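Long-range contact in NS6 protease (Murine norovirus 1, PDB 4ASH), which probably cleaves the viral polyprotein as a trypsin-like cysteine protease of the calicivirus family: residues Val116-Thr125 with Asn167-Pro177. The protein carries 1 engineered substitution. Sequence-based numbering, arbitrary orientation.
Sequences VHGQTGMLLT and NTVIAATHGEP
Gln119 and Gly121 pair with Ala171 and Val169 as antiparallel hydrogen-bonded residues, and the ladder runs on from Thr173 N to His117 O and from Leu123 N to Asn167 O (2.7 Å); the strand axes pass 4.6 Å apart at their closest, with N-to-C directions 139° apart. Leu123 brings its CG to within 3.7 Å of Val169 CG1, the two side chains crossing at about a right angle. In Asn167, chi1 of -63° sets the amide beside the backbone N, where ND2 can reach past the end of strand 116-123: it donates to Leu123 O at 3.1 Å, from above that carbonyl plane, and weakly to Thr125 O. On the face opposite Val169, Thr120 CG2 meets Ile170 CD1 at 3.8 Å. In the loop beyond strand 168-172, Glu176 lays CG over one face of the His117 ring, 3.8 Å from its centroid, with the carboxylate tilted 30° to the ring. One water joins Gly118 O to Thr173 OG1. Strand 168-172 lies between 114-123 and 152-162 in a beta-barrel of the chymotrypsin-like fold. Backbone bonds thus carry the middle of this seam, while an amide at one end and a CH-pi contact at the other extend it past the paired strands.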
loop_
_atom_site.group_PDB
_atom_site.type_symbol
_atom_site.label_atom_id
_atom_site.label_comp_id
_atom_site.label_asym_id
_atom_site.label_seq_id
_atom_site.Cartn_x
_atom_site.Cartn_y
_atom_site.Cartn_z
ATOM N N VAL A 116 -5.835 -3.872 11.881
ATOM C CA VAL A 116 -5.013 -3.211 10.876
ATOM C C VAL A 116 -4.710 -1.780 11.305
ATOM O O VAL A 116 -5.612 -0.982 11.468
ATOM C CB VAL A 116 -5.752 -3.132 9.530
ATOM C CG1 VAL A 116 -4.916 -2.382 8.487
ATOM C CG2 VAL A 116 -6.130 -4.528 9.037
ATOM N N HIS A 117 -3.440 -1.438 11.459
ATOM C CA HIS A 117 -3.101 -0.039 11.650
ATOM C C HIS A 117 -3.127 0.588 10.278
ATOM O O HIS A 117 -2.416 0.155 9.376
ATOM C CB HIS A 117 -1.713 0.104 12.266
ATOM C CG HIS A 117 -1.515 -0.735 13.485
ATOM N ND1 HIS A 117 -2.131 -0.454 14.682
ATOM C CD2 HIS A 117 -0.787 -1.858 13.687
ATOM C CE1 HIS A 117 -1.781 -1.360 15.578
ATOM N NE2 HIS A 117 -0.967 -2.224 14.999
ATOM N N GLY A 118 -3.970 1.590 10.086
ATOM C CA GLY A 118 -4.077 2.163 8.761
ATOM C C GLY A 118 -4.809 3.480 8.734
ATOM O O GLY A 118 -4.976 4.137 9.762
ATOM N N GLN A 119 -5.243 3.865 7.543
ATOM C CA GLN A 119 -5.937 5.119 7.365
ATOM C C GLN A 119 -7.183 4.858 6.553
ATOM O O GLN A 119 -7.140 4.159 5.539
ATOM C CB GLN A 119 -5.046 6.145 6.665
ATOM C CG GLN A 119 -5.574 7.572 6.783
ATOM C CD GLN A 119 -4.532 8.623 6.460
ATOM O OE1 GLN A 119 -3.366 8.309 6.199
ATOM N NE2 GLN A 119 -4.945 9.886 6.484
ATOM N N THR A 120 -8.303 5.409 7.001
ATOM C CA THR A 120 -9.533 5.263 6.237
ATOM C C THR A 120 -9.486 6.198 5.038
ATOM O O THR A 120 -8.685 7.133 4.995
ATOM C CB THR A 120 -10.773 5.622 7.085
ATOM O OG1 THR A 120 -10.691 6.995 7.464
ATOM C CG2 THR A 120 -10.833 4.756 8.329
ATOM N N GLY A 121 -10.337 5.931 4.058
ATOM C CA GLY A 121 -10.424 6.772 2.885
ATOM C C GLY A 121 -11.810 6.710 2.281
ATOM O O GLY A 121 -12.537 5.729 2.459
ATOM N N MET A 122 -12.177 7.770 1.575
ATOM C CA MET A 122 -13.466 7.816 0.890
ATOM C C MET A 122 -13.237 7.934 -0.608
ATOM O O MET A 122 -12.702 8.934 -1.081
ATOM C CB MET A 122 -14.283 9.012 1.405
ATOM C CG MET A 122 -15.631 9.210 0.728
ATOM S SD MET A 122 -16.458 10.747 1.230
ATOM C CE MET A 122 -15.333 11.981 0.580
ATOM N N LEU A 123 -13.621 6.902 -1.352
ATOM C CA LEU A 123 -13.499 6.944 -2.807
ATOM C C LEU A 123 -14.399 8.059 -3.337
ATOM O O LEU A 123 -15.538 8.193 -2.904
ATOM C CB LEU A 123 -13.874 5.595 -3.414
ATOM C CG LEU A 123 -12.938 4.408 -3.151
ATOM C CD1 LEU A 123 -13.489 3.144 -3.814
ATOM C CD2 LEU A 123 -11.528 4.684 -3.660
ATOM N N LEU A 124 -13.884 8.872 -4.254
ATOM C CA LEU A 124 -14.609 10.051 -4.716
ATOM C C LEU A 124 -15.606 9.711 -5.812
ATOM O O LEU A 124 -16.608 10.407 -5.974
ATOM C CB LEU A 124 -13.646 11.150 -5.187
ATOM C CG LEU A 124 -12.712 11.714 -4.115
ATOM C CD1 LEU A 124 -11.967 12.939 -4.626
ATOM C CD2 LEU A 124 -13.513 12.055 -2.881
ATOM N N THR A 125 -15.327 8.644 -6.556
ATOM C CA THR A 125 -16.236 8.180 -7.601
ATOM C C THR A 125 -17.047 6.976 -7.134
ATOM O O THR A 125 -18.237 7.098 -6.837
ATOM C CB THR A 125 -15.488 7.800 -8.890
ATOM O OG1 THR A 125 -14.414 6.906 -8.577
ATOM C CG2 THR A 125 -14.916 9.028 -9.559
ATOM N N ASN A 167 -18.304 3.775 -0.479
ATOM C CA ASN A 167 -17.004 4.205 -0.966
ATOM C C ASN A 167 -15.881 4.209 0.072
ATOM O O ASN A 167 -14.855 4.855 -0.121
ATOM C CB ASN A 167 -17.125 5.568 -1.658
ATOM C CG ASN A 167 -18.021 5.516 -2.889
ATOM O OD1 ASN A 167 -18.718 4.528 -3.116
ATOM N ND2 ASN A 167 -18.007 6.581 -3.687
ATOM N N THR A 168 -16.053 3.452 1.149
ATOM C CA THR A 168 -15.019 3.391 2.186
ATOM C C THR A 168 -13.937 2.377 1.831
ATOM O O THR A 168 -14.233 1.237 1.489
ATOM C CB THR A 168 -15.608 3.010 3.549
ATOM O OG1 THR A 168 -16.609 3.967 3.921
ATOM C CG2 THR A 168 -14.517 2.964 4.619
ATOM N N VAL A 169 -12.682 2.812 1.907
ATOM C CA VAL A 169 -11.532 1.937 1.705
ATOM C C VAL A 169 -10.578 2.107 2.894
ATOM O O VAL A 169 -10.678 3.080 3.642
ATOM C CB VAL A 169 -10.792 2.257 0.393
ATOM C CG1 VAL A 169 -11.652 1.863 -0.812
ATOM C CG2 VAL A 169 -10.440 3.736 0.328
ATOM N N ILE A 170 -9.680 1.142 3.075
ATOM C CA ILE A 170 -8.664 1.202 4.125
ATOM C C ILE A 170 -7.301 0.949 3.512
ATOM O O ILE A 170 -7.118 -0.035 2.790
ATOM C CB ILE A 170 -8.877 0.111 5.210
ATOM C CG1 ILE A 170 -10.315 0.137 5.748
ATOM C CG2 ILE A 170 -7.819 0.240 6.334
ATOM C CD1 ILE A 170 -10.716 1.441 6.455
ATOM N N ALA A 171 -6.354 1.832 3.806
ATOM C CA ALA A 171 -4.962 1.605 3.463
ATOM C C ALA A 171 -4.234 1.214 4.736
ATOM O O ALA A 171 -4.372 1.879 5.765
ATOM C CB ALA A 171 -4.356 2.862 2.872
ATOM N N ALA A 172 -3.476 0.126 4.684
ATOM C CA ALA A 172 -2.603 -0.208 5.798
ATOM C C ALA A 172 -1.379 0.685 5.713
ATOM O O ALA A 172 -0.883 0.957 4.620
ATOM C CB ALA A 172 -2.214 -1.677 5.755
ATOM N N THR A 173 -0.933 1.181 6.868
ATOM C CA THR A 173 0.272 2.004 6.932
ATOM C C THR A 173 1.347 1.296 7.745
ATOM O O THR A 173 1.081 0.309 8.424
ATOM C CB THR A 173 -0.032 3.377 7.538
ATOM O OG1 THR A 173 -0.563 3.202 8.858
ATOM C CG2 THR A 173 -1.061 4.113 6.687
ATOM N N HIS A 174 2.575 1.808 7.689
ATOM C CA HIS A 174 3.714 1.062 8.220
ATOM C C HIS A 174 3.966 1.185 9.723
ATOM O O HIS A 174 4.604 0.313 10.325
ATOM C CB HIS A 174 4.990 1.415 7.448
ATOM C CG HIS A 174 5.588 2.734 7.827
ATOM N ND1 HIS A 174 6.298 2.928 8.998
ATOM C CD2 HIS A 174 5.603 3.924 7.182
ATOM C CE1 HIS A 174 6.714 4.180 9.057
ATOM N NE2 HIS A 174 6.312 4.808 7.961
ATOM N N GLY A 175 3.475 2.255 10.322
ATOM C CA GLY A 175 3.797 2.537 11.713
ATOM C C GLY A 175 2.674 2.250 12.693
ATOM O O GLY A 175 1.529 1.976 12.298
ATOM N N GLU A 176 3.018 2.280 13.975
ATOM C CA GLU A 176 2.012 2.311 15.021
ATOM C C GLU A 176 1.984 3.710 15.592
ATOM O O GLU A 176 3.024 4.358 15.732
ATOM C CB GLU A 176 2.304 1.273 16.109
ATOM C CG GLU A 176 1.988 -0.134 15.679
ATOM C CD GLU A 176 1.871 -1.104 16.835
ATOM O OE1 GLU A 176 0.829 -1.081 17.527
ATOM O OE2 GLU A 176 2.823 -1.886 17.045
ATOM N N PRO A 177 0.781 4.175 15.935
ATOM C CA PRO A 177 0.411 5.557 16.259
ATOM C C PRO A 177 1.031 6.080 17.537
ATOM O O PRO A 177 1.105 5.361 18.534
ATOM C CB PRO A 177 -1.113 5.474 16.441
ATOM C CG PRO A 177 -1.353 4.062 16.834
ATOM C CD PRO A 177 -0.381 3.277 16.000
HETATM O O HOH W 1 -2.280 4.619 11.063
#